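Local coordinates for petrobactin biosynthesis protein AsbB (Bacillus anthracis, PDB 3TO3) that catalyses the ATP-dependent condensation of spermidine with citryl-spermidine intermediates during biosynthesis of the siderophore petrobactin, at residues S342-L347 / V453-K458. Numbering follows the deposited sequence.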
ATOM      1  N   SER B 342      15.926 -21.210 -39.727  1.00 63.65           N
ATOM      2  CA  SER B 342      15.011 -20.630 -38.731  1.00 57.50           C
ATOM      3  C   SER B 342      14.851 -19.125 -38.818  1.00 55.75           C
ATOM      4  O   SER B 342      13.744 -18.610 -38.777  1.00 60.07           O
ATOM      5  CB  SER B 342      15.520 -20.932 -37.331  1.00 59.12           C
ATOM      6  OG  SER B 342      14.846 -22.059 -36.828  1.00 80.55           O
ATOM      7  N   ARG B 343      15.967 -18.417 -38.896  0.52 55.81           N
ATOM      8  CA  ARG B 343      15.933 -16.964 -39.014  0.52 56.81           C
ATOM      9  C   ARG B 343      15.289 -16.344 -37.773  0.52 56.80           C
ATOM     10  O   ARG B 343      14.585 -15.338 -37.850  0.52 55.74           O
ATOM     11  CB  ARG B 343      15.209 -16.545 -40.298  0.52 59.92           C
ATOM     12  CG  ARG B 343      15.878 -17.058 -41.580  0.52 56.34           C
ATOM     13  CD  ARG B 343      14.914 -17.076 -42.747  0.52 53.31           C
ATOM     14  NE  ARG B 343      14.091 -15.874 -42.812  0.52 50.70           N
ATOM     15  CZ  ARG B 343      12.819 -15.866 -43.196  0.52 53.31           C
ATOM     16  NH1 ARG B 343      12.219 -16.999 -43.550  0.52 54.02           N
ATOM     17  NH2 ARG B 343      12.149 -14.725 -43.232  0.52 56.97           N
ATOM     18  N   VAL B 344      15.557 -16.966 -36.630  1.00 56.96           N
ATOM     19  CA  VAL B 344      15.141 -16.460 -35.344  1.00 57.03           C
ATOM     20  C   VAL B 344      15.558 -15.007 -35.124  1.00 50.73           C
ATOM     21  O   VAL B 344      16.667 -14.623 -35.462  1.00 58.77           O
ATOM     22  CB  VAL B 344      15.804 -17.294 -34.245  1.00 56.42           C
ATOM     23  CG1 VAL B 344      15.456 -16.734 -32.882  1.00 58.79           C
ATOM     24  CG2 VAL B 344      15.359 -18.743 -34.369  1.00 52.58           C
ATOM     25  N   ILE B 345      14.655 -14.201 -34.569  1.00 46.72           N
ATOM     26  CA  ILE B 345      14.951 -12.816 -34.211  1.00 45.13           C
ATOM     27  C   ILE B 345      15.145 -12.756 -32.703  1.00 43.84           C
ATOM     28  O   ILE B 345      14.333 -13.300 -31.979  1.00 45.29           O
ATOM     29  CB  ILE B 345      13.767 -11.914 -34.532  1.00 46.64           C
ATOM     30  CG1 ILE B 345      13.452 -11.957 -36.016  1.00 44.41           C
ATOM     31  CG2 ILE B 345      14.002 -10.477 -34.044  1.00 39.74           C
ATOM     32  CD1 ILE B 345      12.027 -11.529 -36.295  1.00 46.30           C
ATOM     33  N   LEU B 346      16.227 -12.141 -32.225  1.00 47.74           N
ATOM     34  CA  LEU B 346      16.360 -11.877 -30.783  1.00 53.20           C
ATOM     35  C   LEU B 346      16.281 -10.375 -30.561  1.00 49.44           C
ATOM     36  O   LEU B 346      17.149  -9.661 -31.032  1.00 50.17           O
ATOM     37  CB  LEU B 346      17.692 -12.401 -30.255  1.00 48.64           C
ATOM     38  CG  LEU B 346      17.928 -13.900 -30.400  1.00 52.91           C
ATOM     39  CD1 LEU B 346      19.235 -14.237 -29.755  1.00 55.96           C
ATOM     40  CD2 LEU B 346      16.841 -14.703 -29.771  1.00 55.06           C
ATOM     41  N   LEU B 347      15.255  -9.865 -29.881  1.00 43.70           N
ATOM     42  CA  LEU B 347      15.201  -8.406 -29.746  1.00 49.13           C
ATOM     43  C   LEU B 347      16.208  -8.068 -28.644  1.00 50.83           C
ATOM     44  O   LEU B 347      16.023  -8.416 -27.468  1.00 47.71           O
ATOM     45  CB  LEU B 347      13.798  -7.940 -29.346  1.00 45.60           C
ATOM     46  CG  LEU B 347      12.693  -8.341 -30.312  1.00 49.90           C
ATOM     47  CD1 LEU B 347      11.348  -7.949 -29.764  1.00 37.73           C
ATOM     48  CD2 LEU B 347      12.946  -7.697 -31.712  1.00 41.42           C
ATOM     49  N   VAL B 453       6.009 -17.648 -40.225  1.00 46.01           N
ATOM     50  CA  VAL B 453       7.291 -17.431 -40.883  1.00 49.64           C
ATOM     51  C   VAL B 453       8.485 -17.741 -39.972  1.00 46.36           C
ATOM     52  O   VAL B 453       9.351 -18.551 -40.318  1.00 49.22           O
ATOM     53  CB  VAL B 453       7.396 -16.016 -41.502  1.00 56.38           C
ATOM     54  CG1 VAL B 453       8.752 -15.820 -42.170  1.00 51.16           C
ATOM     55  CG2 VAL B 453       6.279 -15.815 -42.528  1.00 55.39           C
ATOM     56  N   ARG B 454       8.568 -17.020 -38.852  1.00 42.42           N
ATOM     57  CA  ARG B 454       9.706 -17.093 -37.957  1.00 41.44           C
ATOM     58  C   ARG B 454       9.305 -16.587 -36.560  1.00 50.77           C
ATOM     59  O   ARG B 454       8.216 -16.018 -36.385  1.00 49.91           O
ATOM     60  CB  ARG B 454      10.890 -16.303 -38.553  1.00 51.38           C
ATOM     61  CG  ARG B 454      10.627 -14.802 -38.673  1.00 50.58           C
ATOM     62  CD  ARG B 454      11.322 -14.205 -39.864  1.00 55.20           C
ATOM     63  NE  ARG B 454      12.704 -13.830 -39.585  1.00 62.89           N
ATOM     64  CZ  ARG B 454      13.221 -12.632 -39.834  1.00 62.14           C
ATOM     65  NH1 ARG B 454      12.471 -11.666 -40.355  1.00 61.92           N
ATOM     66  NH2 ARG B 454      14.488 -12.401 -39.551  1.00 59.92           N
ATOM     67  N   ILE B 455      10.161 -16.847 -35.567  1.00 46.39           N
ATOM     68  CA  ILE B 455       9.915 -16.444 -34.185  1.00 45.24           C
ATOM     69  C   ILE B 455      10.853 -15.320 -33.683  1.00 49.33           C
ATOM     70  O   ILE B 455      12.029 -15.245 -34.056  1.00 51.50           O
ATOM     71  CB  ILE B 455      10.008 -17.661 -33.247  1.00 50.06           C
ATOM     72  CG1 ILE B 455       9.182 -17.413 -31.999  1.00 46.54           C
ATOM     73  CG2 ILE B 455      11.445 -18.000 -32.914  1.00 40.61           C
ATOM     74  CD1 ILE B 455       7.722 -17.104 -32.340  1.00 53.29           C
ATOM     75  N   ALA B 456      10.331 -14.434 -32.847  1.00 47.98           N
ATOM     76  CA  ALA B 456      11.156 -13.381 -32.258  1.00 44.83           C
ATOM     77  C   ALA B 456      11.063 -13.548 -30.767  1.00 44.54           C
ATOM     78  O   ALA B 456       9.987 -13.811 -30.252  1.00 49.03           O
ATOM     79  CB  ALA B 456      10.661 -12.021 -32.653  1.00 43.94           C
ATOM     80  N   LEU B 457      12.190 -13.430 -30.074  1.00 44.74           N
ATOM     81  CA  LEU B 457      12.232 -13.710 -28.638  1.00 44.17           C
ATOM     82  C   LEU B 457      12.675 -12.470 -27.907  1.00 40.83           C
ATOM     83  O   LEU B 457      13.434 -11.657 -28.444  1.00 46.35           O
ATOM     84  CB  LEU B 457      13.170 -14.877 -28.340  1.00 44.86           C
ATOM     85  CG  LEU B 457      12.847 -16.147 -29.130  1.00 45.66           C
ATOM     86  CD1 LEU B 457      14.091 -16.969 -29.340  1.00 53.13           C
ATOM     87  CD2 LEU B 457      11.766 -16.943 -28.420  1.00 38.73           C
ATOM     88  N   LYS B 458      12.165 -12.294 -26.702  1.00 36.83           N
ATOM     89  CA  LYS B 458      12.510 -11.121 -25.906  1.00 42.10           C
ATOM     90  C   LYS B 458      12.530 -11.488 -24.429  1.00 46.10           C
ATOM     91  O   LYS B 458      12.197 -12.627 -24.079  1.00 44.65           O
ATOM     92  CB  LYS B 458      11.537  -9.964 -26.165  1.00 38.12           C
ATOM     93  CG  LYS B 458      10.037 -10.286 -25.952  1.00 38.42           C
ATOM     94  CD  LYS B 458       9.225  -9.000 -26.228  1.00 47.92           C
ATOM     95  CE  LYS B 458       7.726  -9.125 -25.847  1.00 43.98           C
ATOM     96  NZ  LYS B 458       7.524  -9.239 -24.360  1.00 52.64           N
TER
HETATM   97  O   HOH W   1      12.150 -18.552 -36.284  1.00 42.77           O
HETATM   98  O   HOH W   2      11.932 -19.350 -41.073  1.00 65.01           O
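The carbonyl oxygen of Arg343 is gripped by two nitrogens of the Arg454 guanidinium: NE donates to Arg343 O over 3.0 Å, with the oxygen close to the guanidinium plane, and NH2 adds a weak second bond to it. Arg454 thus takes up a backbone acceptor just where the chain leaves helix 336-342, a worked case of a side chain satisfying a carbonyl that precedes the first strand bond of a parallel pair. CG of Arg454 lies between backbone N and carbonyl carbon (chi1 65°), and bends at chi2 and chi3 accompany the turn that brings NE to Arg343 O. One face of the guanidinium receives Ile345 CG1, 3.7 Å from Arg454 NH2, while Arg343 stacks over the opposite face, planes 26° apart. Two like charges in such proximity should repel; Glu382, in long, weak ion pairs with both, may ease this.

From Ile345 onward the pairing is that of parallel strands. Ile345 N donates to Ile455 O almost straight (179°), Ile345 O accepts from Leu457 N at 2.9 Å, and Leu347 N continues to Leu457 O. Before this register begins, a water bridges Ser342 O and Ile455 N. Side chains pair on both faces: Ile345 CB meets Ala456 CB at 3.6 Å, whereas on the other face Leu457 CD1 touches Leu346 CD2 (3.6 Å) and Val344 CG1.

Strand 451-457 lies between two neighbours in a mixed sheet, parallel to strand 345-355 and antiparallel to strand 443-448, where Val453 and Arg454 form a classic beta bulge opposite Val446. Lys458 follows the strand; its NZ bonds Gln441 O, and its side chain is about 5 Å from both bound ATP and the magnesium ion. Helix 410-432 packs against Val344 and Ile455 through Pro424 and Ala421.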